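Local coordinates for protein D-isomer specific 2-hydroxyacid dehydrogenase NAD-binding (PDB 4XA8) that binds NADPH and probably works as an oxidoreductase of the D-isomer specific 2-hydroxyacid dehydrogenase family, at residues 171-176 against 189-194. Sequence-based numbering, arbitrary orientation.
Sequences RGWSRT and LEALPG
Trp173 carries most of this contact, projecting from the strand toward 189-194 so that its indole lies against that helical turn. With CG anti to the backbone N (chi1 -175°), the ring system reaches out beside its own carbonyl carbon and meets Leu189, Ala191 and Leu192. The main interaction is CH-pi: Leu192 CD1 sits over one face, 3.7 Å from the centroid of the Trp173 five-membered ring and only 4° off the ring normal. Leu192 likewise has CG anti to its backbone N, and its side chain crosses the indole at about a right angle. On the opposite face lies Arg175 N, 3.7 Å above the plane of the Trp173 ring and offset toward its rim. Farther along the six-membered ring the packing is apolar and oblique, with Leu189 CD2 4.1 Å from Trp173 CZ2, while Leu189 N lies at the ring's edge.

Both segments belong to the Rossmann-type NAD-binding domain: strand 169-174 runs parallel between 146-150 and the outermost strand 184-187, and the chain leaves the latter into helix 192-197, packed against the sheet. Arg175 and Thr176, just past the strand's C-terminal end, have been seen to bind NADPH, although none is bound to this chain here.

Among the polar contacts, Trp173 NE1 hydrogen-bonds to Gly188 O, fixing the rotation of the indole just ahead of the helical turn. That turn is itself closed by the backbone hydrogen bond from Leu192 N to Leu189 O, 3.1 Å. An alanine at Trp173 would probably loosen the packing of 189-194 against the strand, losing both the platform under Leu192 CD1 and the bond to Gly188. At the other end, Arg171 bends at chi3 (61°) and brings NH1 3.3 Å from Gly194 O, near the guanidinium plane; Arg171 NH1 also hydrogen-bonds to Phe195 O.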
ATOM      1  N   ARG A 171      -4.981   5.171  16.741  1.00 23.72           N
ATOM      2  CA  ARG A 171      -5.751   4.803  17.914  1.00 24.83           C
ATOM      3  C   ARG A 171      -6.115   3.349  17.818  1.00 22.73           C
ATOM      4  O   ARG A 171      -6.165   2.816  16.735  1.00 21.99           O
ATOM      5  CB  ARG A 171      -6.984   5.740  18.106  1.00 26.52           C
ATOM      6  CG  ARG A 171      -7.746   6.061  16.823  1.00 29.26           C
ATOM      7  CD  ARG A 171      -9.067   6.834  17.009  1.00 31.74           C
ATOM      8  NE  ARG A 171      -8.783   8.089  17.628  1.00 30.72           N
ATOM      9  CZ  ARG A 171      -9.591   8.857  18.321  1.00 32.13           C
ATOM     10  NH1 ARG A 171     -10.907   8.633  18.488  1.00 30.78           N
ATOM     11  NH2 ARG A 171      -9.044   9.930  18.831  1.00 31.31           N
ATOM     12  N   GLY A 172      -6.400   2.709  18.950  1.00 22.18           N
ATOM     13  CA  GLY A 172      -6.897   1.366  18.929  1.00 23.10           C
ATOM     14  C   GLY A 172      -8.027   1.215  19.942  1.00 23.87           C
ATOM     15  O   GLY A 172      -8.119   1.984  20.932  1.00 24.58           O
ATOM     16  N   TRP A 173      -8.820   0.186  19.715  1.00 23.49           N
ATOM     17  CA  TRP A 173      -9.916  -0.202  20.593  1.00 24.27           C
ATOM     18  C   TRP A 173      -9.854  -1.654  20.930  1.00 25.36           C
ATOM     19  O   TRP A 173      -9.607  -2.518  20.071  1.00 24.35           O
ATOM     20  CB  TRP A 173     -11.290   0.128  19.967  1.00 24.43           C
ATOM     21  CG  TRP A 173     -12.395  -0.159  20.917  1.00 25.59           C
ATOM     22  CD1 TRP A 173     -12.917   0.694  21.845  1.00 26.31           C
ATOM     23  CD2 TRP A 173     -13.081  -1.413  21.101  1.00 27.28           C
ATOM     24  NE1 TRP A 173     -13.892   0.081  22.558  1.00 27.52           N
ATOM     25  CE2 TRP A 173     -14.027  -1.212  22.143  1.00 28.46           C
ATOM     26  CE3 TRP A 173     -12.995  -2.667  20.486  1.00 27.50           C
ATOM     27  CZ2 TRP A 173     -14.875  -2.240  22.627  1.00 30.77           C
ATOM     28  CZ3 TRP A 173     -13.864  -3.711  20.953  1.00 30.11           C
ATOM     29  CH2 TRP A 173     -14.796  -3.479  22.001  1.00 31.38           C
ATOM     30  N   SER A 174     -10.109  -1.950  22.193  1.00 27.06           N
ATOM     31  CA  SER A 174     -10.175  -3.331  22.620  1.00 29.46           C
ATOM     32  C   SER A 174     -11.212  -3.431  23.713  1.00 30.55           C
ATOM     33  O   SER A 174     -11.590  -2.447  24.296  1.00 28.60           O
ATOM     34  CB  SER A 174      -8.821  -3.776  23.166  1.00 31.50           C
ATOM     35  OG  SER A 174      -8.946  -5.144  23.606  1.00 37.34           O
ATOM     36  N   ARG A 175     -11.711  -4.628  23.950  1.00 33.62           N
ATOM     37  CA  ARG A 175     -12.658  -4.836  25.039  1.00 36.59           C
ATOM     38  C   ARG A 175     -11.962  -4.558  26.378  1.00 38.50           C
ATOM     39  O   ARG A 175     -12.585  -4.041  27.282  1.00 40.06           O
ATOM     40  CB  ARG A 175     -13.194  -6.269  25.003  1.00 38.87           C
ATOM     41  N   THR A 176     -10.652  -4.850  26.481  1.00 38.21           N
ATOM     42  CA  THR A 176      -9.942  -4.775  27.764  1.00 39.89           C
ATOM     43  C   THR A 176      -8.749  -3.801  27.648  1.00 38.96           C
ATOM     44  O   THR A 176      -8.328  -3.491  26.548  1.00 36.22           O
ATOM     45  CB  THR A 176      -9.498  -6.184  28.208  1.00 41.89           C
ATOM     46  OG1 THR A 176      -8.639  -6.753  27.233  1.00 44.31           O
ATOM     47  CG2 THR A 176     -10.689  -7.098  28.305  1.00 43.81           C
ATOM     48  N   LEU A 189     -16.969  -1.204  25.746  1.00 32.77           N
ATOM     49  CA  LEU A 189     -18.048  -0.809  24.857  1.00 34.34           C
ATOM     50  C   LEU A 189     -18.451   0.670  25.010  1.00 32.82           C
ATOM     51  O   LEU A 189     -18.803   1.329  24.011  1.00 34.41           O
ATOM     52  CB  LEU A 189     -19.280  -1.709  25.020  1.00 37.87           C
ATOM     53  CG  LEU A 189     -19.023  -3.134  24.477  1.00 40.02           C
ATOM     54  CD1 LEU A 189     -20.175  -4.028  24.880  1.00 44.20           C
ATOM     55  CD2 LEU A 189     -18.815  -3.171  22.971  1.00 41.19           C
ATOM     56  N   GLU A 190     -18.363   1.190  26.219  1.00 32.88           N
ATOM     57  CA  GLU A 190     -18.723   2.573  26.486  1.00 35.42           C
ATOM     58  C   GLU A 190     -17.822   3.559  25.724  1.00 33.19           C
ATOM     59  O   GLU A 190     -18.255   4.674  25.417  1.00 32.66           O
ATOM     60  CB  GLU A 190     -18.609   2.810  28.011  1.00 41.74           C
ATOM     61  CG  GLU A 190     -19.259   4.072  28.556  1.00 48.65           C
ATOM     62  CD  GLU A 190     -19.913   3.898  29.950  1.00 54.29           C
ATOM     63  OE1 GLU A 190     -20.810   3.039  30.118  1.00 64.46           O
ATOM     64  OE2 GLU A 190     -19.570   4.651  30.879  1.00 58.33           O
ATOM     65  N   ALA A 191     -16.571   3.156  25.463  1.00 30.75           N
ATOM     66  CA  ALA A 191     -15.602   3.970  24.740  1.00 30.98           C
ATOM     67  C   ALA A 191     -15.687   3.841  23.224  1.00 29.63           C
ATOM     68  O   ALA A 191     -15.044   4.595  22.495  1.00 28.22           O
ATOM     69  CB  ALA A 191     -14.175   3.655  25.211  1.00 32.41           C
ATOM     70  N   LEU A 192     -16.513   2.927  22.728  1.00 31.56           N
ATOM     71  CA  LEU A 192     -16.567   2.682  21.311  1.00 31.18           C
ATOM     72  C   LEU A 192     -17.102   3.859  20.483  1.00 30.14           C
ATOM     73  O   LEU A 192     -16.521   4.196  19.455  1.00 29.70           O
ATOM     74  CB  LEU A 192     -17.346   1.376  21.080  1.00 33.41           C
ATOM     75  CG  LEU A 192     -17.354   0.751  19.727  1.00 36.75           C
ATOM     76  CD1 LEU A 192     -15.927   0.452  19.281  1.00 35.82           C
ATOM     77  CD2 LEU A 192     -18.261  -0.506  19.807  1.00 40.15           C
ATOM     78  N   PRO A 193     -18.150   4.540  20.936  1.00 31.23           N
ATOM     79  CA  PRO A 193     -18.563   5.695  20.153  1.00 31.79           C
ATOM     80  C   PRO A 193     -17.519   6.792  20.011  1.00 30.20           C
ATOM     81  O   PRO A 193     -17.316   7.246  18.909  1.00 29.92           O
ATOM     82  CB  PRO A 193     -19.796   6.213  20.903  1.00 34.72           C
ATOM     83  CG  PRO A 193     -20.360   4.994  21.528  1.00 35.08           C
ATOM     84  CD  PRO A 193     -19.136   4.244  21.991  1.00 33.76           C
ATOM     85  N   GLY A 194     -16.839   7.177  21.093  1.00 29.95           N
ATOM     86  CA  GLY A 194     -15.809   8.218  20.992  1.00 28.76           C
ATOM     87  C   GLY A 194     -14.611   7.733  20.158  1.00 26.41           C
ATOM     88  O   GLY A 194     -14.024   8.507  19.402  1.00 26.72           O
TER